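Local coordinates for protein polymerase X (Deinococcus radiodurans, PDB 2W9M) that probably catalyses template-dependent addition of deoxyribonucleotides to DNA as a family X polymerase, and carries a zinc-binding PHP domain consistent with phosphoester hydrolysis, at residues Pro300-Glu305 with Pro316-Leu321. Sequence-based numbering, arbitrary orientation.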
loop_
_atom_site.group_PDB
_atom_site.type_symbol
_atom_site.label_atom_id
_atom_site.label_comp_id
_atom_site.label_asym_id
_atom_site.label_seq_id
_atom_site.Cartn_x
_atom_site.Cartn_y
_atom_site.Cartn_z
ATOM N N PRO A 300 -8.030 20.570 -11.678
ATOM C CA PRO A 300 -7.290 20.145 -10.481
ATOM C C PRO A 300 -6.269 19.053 -10.796
ATOM O O PRO A 300 -6.545 18.183 -11.621
ATOM C CB PRO A 300 -8.389 19.592 -9.567
ATOM C CG PRO A 300 -9.650 20.229 -10.049
ATOM C CD PRO A 300 -9.483 20.380 -11.528
ATOM N N ALA A 301 -5.110 19.100 -10.143
ATOM C CA ALA A 301 -4.043 18.134 -10.395
ATOM C C ALA A 301 -4.516 16.691 -10.239
ATOM O O ALA A 301 -3.955 15.781 -10.850
ATOM C CB ALA A 301 -2.848 18.404 -9.483
ATOM N N GLU A 302 -5.544 16.488 -9.420
ATOM C CA GLU A 302 -6.100 15.155 -9.213
ATOM C C GLU A 302 -6.701 14.591 -10.494
ATOM O O GLU A 302 -6.781 13.374 -10.660
ATOM C CB GLU A 302 -7.180 15.170 -8.127
ATOM C CG GLU A 302 -6.708 15.597 -6.752
ATOM C CD GLU A 302 -7.058 17.037 -6.433
ATOM O OE1 GLU A 302 -6.982 17.887 -7.346
ATOM O OE2 GLU A 302 -7.411 17.316 -5.267
ATOM N N TYR A 303 -7.127 15.479 -11.393
ATOM C CA TYR A 303 -7.853 15.072 -12.597
ATOM C C TYR A 303 -7.053 15.210 -13.892
ATOM O O TYR A 303 -7.635 15.312 -14.971
ATOM C CB TYR A 303 -9.152 15.870 -12.728
ATOM C CG TYR A 303 -10.104 15.717 -11.564
ATOM C CD1 TYR A 303 -10.913 16.774 -11.161
ATOM C CD2 TYR A 303 -10.193 14.521 -10.867
ATOM C CE1 TYR A 303 -11.788 16.635 -10.099
ATOM C CE2 TYR A 303 -11.064 14.374 -9.799
ATOM C CZ TYR A 303 -11.857 15.432 -9.421
ATOM O OH TYR A 303 -12.719 15.282 -8.361
ATOM N N ARG A 304 -5.727 15.203 -13.794
ATOM C CA ARG A 304 -4.884 15.430 -14.968
ATOM C C ARG A 304 -4.297 14.157 -15.565
ATOM O O ARG A 304 -3.227 14.189 -16.170
ATOM C CB ARG A 304 -3.771 16.428 -14.649
ATOM C CG ARG A 304 -4.288 17.789 -14.225
ATOM C CD ARG A 304 -3.159 18.750 -13.900
ATOM N NE ARG A 304 -3.672 19.976 -13.296
ATOM C CZ ARG A 304 -2.914 20.986 -12.883
ATOM N NH1 ARG A 304 -1.594 20.928 -13.012
ATOM N NH2 ARG A 304 -3.481 22.058 -12.341
ATOM N N GLU A 305 -4.999 13.041 -15.401
ATOM C CA GLU A 305 -4.612 11.787 -16.040
ATOM C C GLU A 305 -5.374 11.632 -17.350
ATOM O O GLU A 305 -6.420 12.251 -17.537
ATOM C CB GLU A 305 -4.934 10.597 -15.132
ATOM C CG GLU A 305 -4.460 10.744 -13.703
ATOM C CD GLU A 305 -2.951 10.705 -13.575
ATOM O OE1 GLU A 305 -2.286 10.072 -14.422
ATOM O OE2 GLU A 305 -2.428 11.306 -12.615
ATOM N N PRO A 316 -16.529 15.889 -8.610
ATOM C CA PRO A 316 -16.664 16.881 -7.535
ATOM C C PRO A 316 -15.509 17.874 -7.482
ATOM O O PRO A 316 -14.402 17.581 -7.938
ATOM C CB PRO A 316 -16.663 16.022 -6.264
ATOM C CG PRO A 316 -17.096 14.680 -6.712
ATOM C CD PRO A 316 -16.534 14.512 -8.086
ATOM N N ASP A 317 -15.786 19.050 -6.928
ATOM C CA ASP A 317 -14.757 20.039 -6.644
ATOM C C ASP A 317 -13.816 19.435 -5.610
ATOM O O ASP A 317 -14.256 18.720 -4.712
ATOM C CB ASP A 317 -15.408 21.323 -6.111
ATOM C CG ASP A 317 -14.401 22.418 -5.798
ATOM O OD1 ASP A 317 -13.618 22.258 -4.836
ATOM O OD2 ASP A 317 -14.413 23.453 -6.498
ATOM N N PRO A 318 -12.513 19.705 -5.742
ATOM C CA PRO A 318 -11.521 19.156 -4.815
ATOM C C PRO A 318 -11.918 19.325 -3.348
ATOM O O PRO A 318 -11.667 18.429 -2.540
ATOM C CB PRO A 318 -10.272 19.978 -5.129
ATOM C CG PRO A 318 -10.419 20.316 -6.569
ATOM C CD PRO A 318 -11.890 20.519 -6.800
ATOM N N ALA A 319 -12.536 20.453 -3.016
ATOM C CA ALA A 319 -12.917 20.746 -1.636
ATOM C C ALA A 319 -14.032 19.839 -1.113
ATOM O O ALA A 319 -14.331 19.845 0.082
ATOM C CB ALA A 319 -13.309 22.208 -1.496
ATOM N N GLU A 320 -14.640 19.061 -2.004
ATOM C CA GLU A 320 -15.694 18.123 -1.620
ATOM C C GLU A 320 -15.167 16.699 -1.460
ATOM O O GLU A 320 -15.844 15.846 -0.891
ATOM C CB GLU A 320 -16.818 18.119 -2.658
ATOM C CG GLU A 320 -17.505 19.455 -2.867
ATOM C CD GLU A 320 -18.496 19.418 -4.020
ATOM O OE1 GLU A 320 -18.088 19.091 -5.159
ATOM O OE2 GLU A 320 -19.685 19.717 -3.785
ATOM N N LEU A 321 -13.965 16.445 -1.969
ATOM C CA LEU A 321 -13.406 15.095 -1.983
ATOM C C LEU A 321 -12.903 14.643 -0.608
ATOM O O LEU A 321 -12.598 15.463 0.260
ATOM C CB LEU A 321 -12.285 14.989 -3.022
ATOM C CG LEU A 321 -12.669 15.247 -4.485
ATOM C CD1 LEU A 321 -11.436 15.245 -5.370
ATOM C CD2 LEU A 321 -13.673 14.228 -4.980
#
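Tyr303 reaches across to Pro316 and Leu321. Its OH donates a hydrogen bond to Pro316 O at 2.9 Å. The acceptor lies at the ring edge, in the ring plane. The bond bends to 140° at the carbonyl oxygen, and the hydroxyl sits 18° from the carbonyl plane. Leu321 meets the phenol tip to tip, with Leu321 CD1 3.3 Å from Tyr303 OH. Pro300 and Pro318 make a second, apolar touch. The two proline side chains cross at about a right angle, with Pro300 CG 3.6 Å from Pro318 CG. Glu302 OE2 passes 3.9 Å from Pro318 CB, but its charge is paired with Arg534 of helix 526-535. A phenylalanine in place of Tyr303 would probably leave Pro316 O without this donor and lose the hydroxyl's contact with Leu321. Trp312, Leu315 and His308 also touch the Tyr303 side chain. In 316-321, Asp317 OD1 accepts from Ala319 N at 2.8 Å through its anti lone pair. This Asx turn overlaps the start of the 3-10 segment 318-320. The contact brings together two short turn-containing parts of the connection between helix 287-293 and strand 329-333, which runs from the thumb region toward the parallel sheet of the PHP domain.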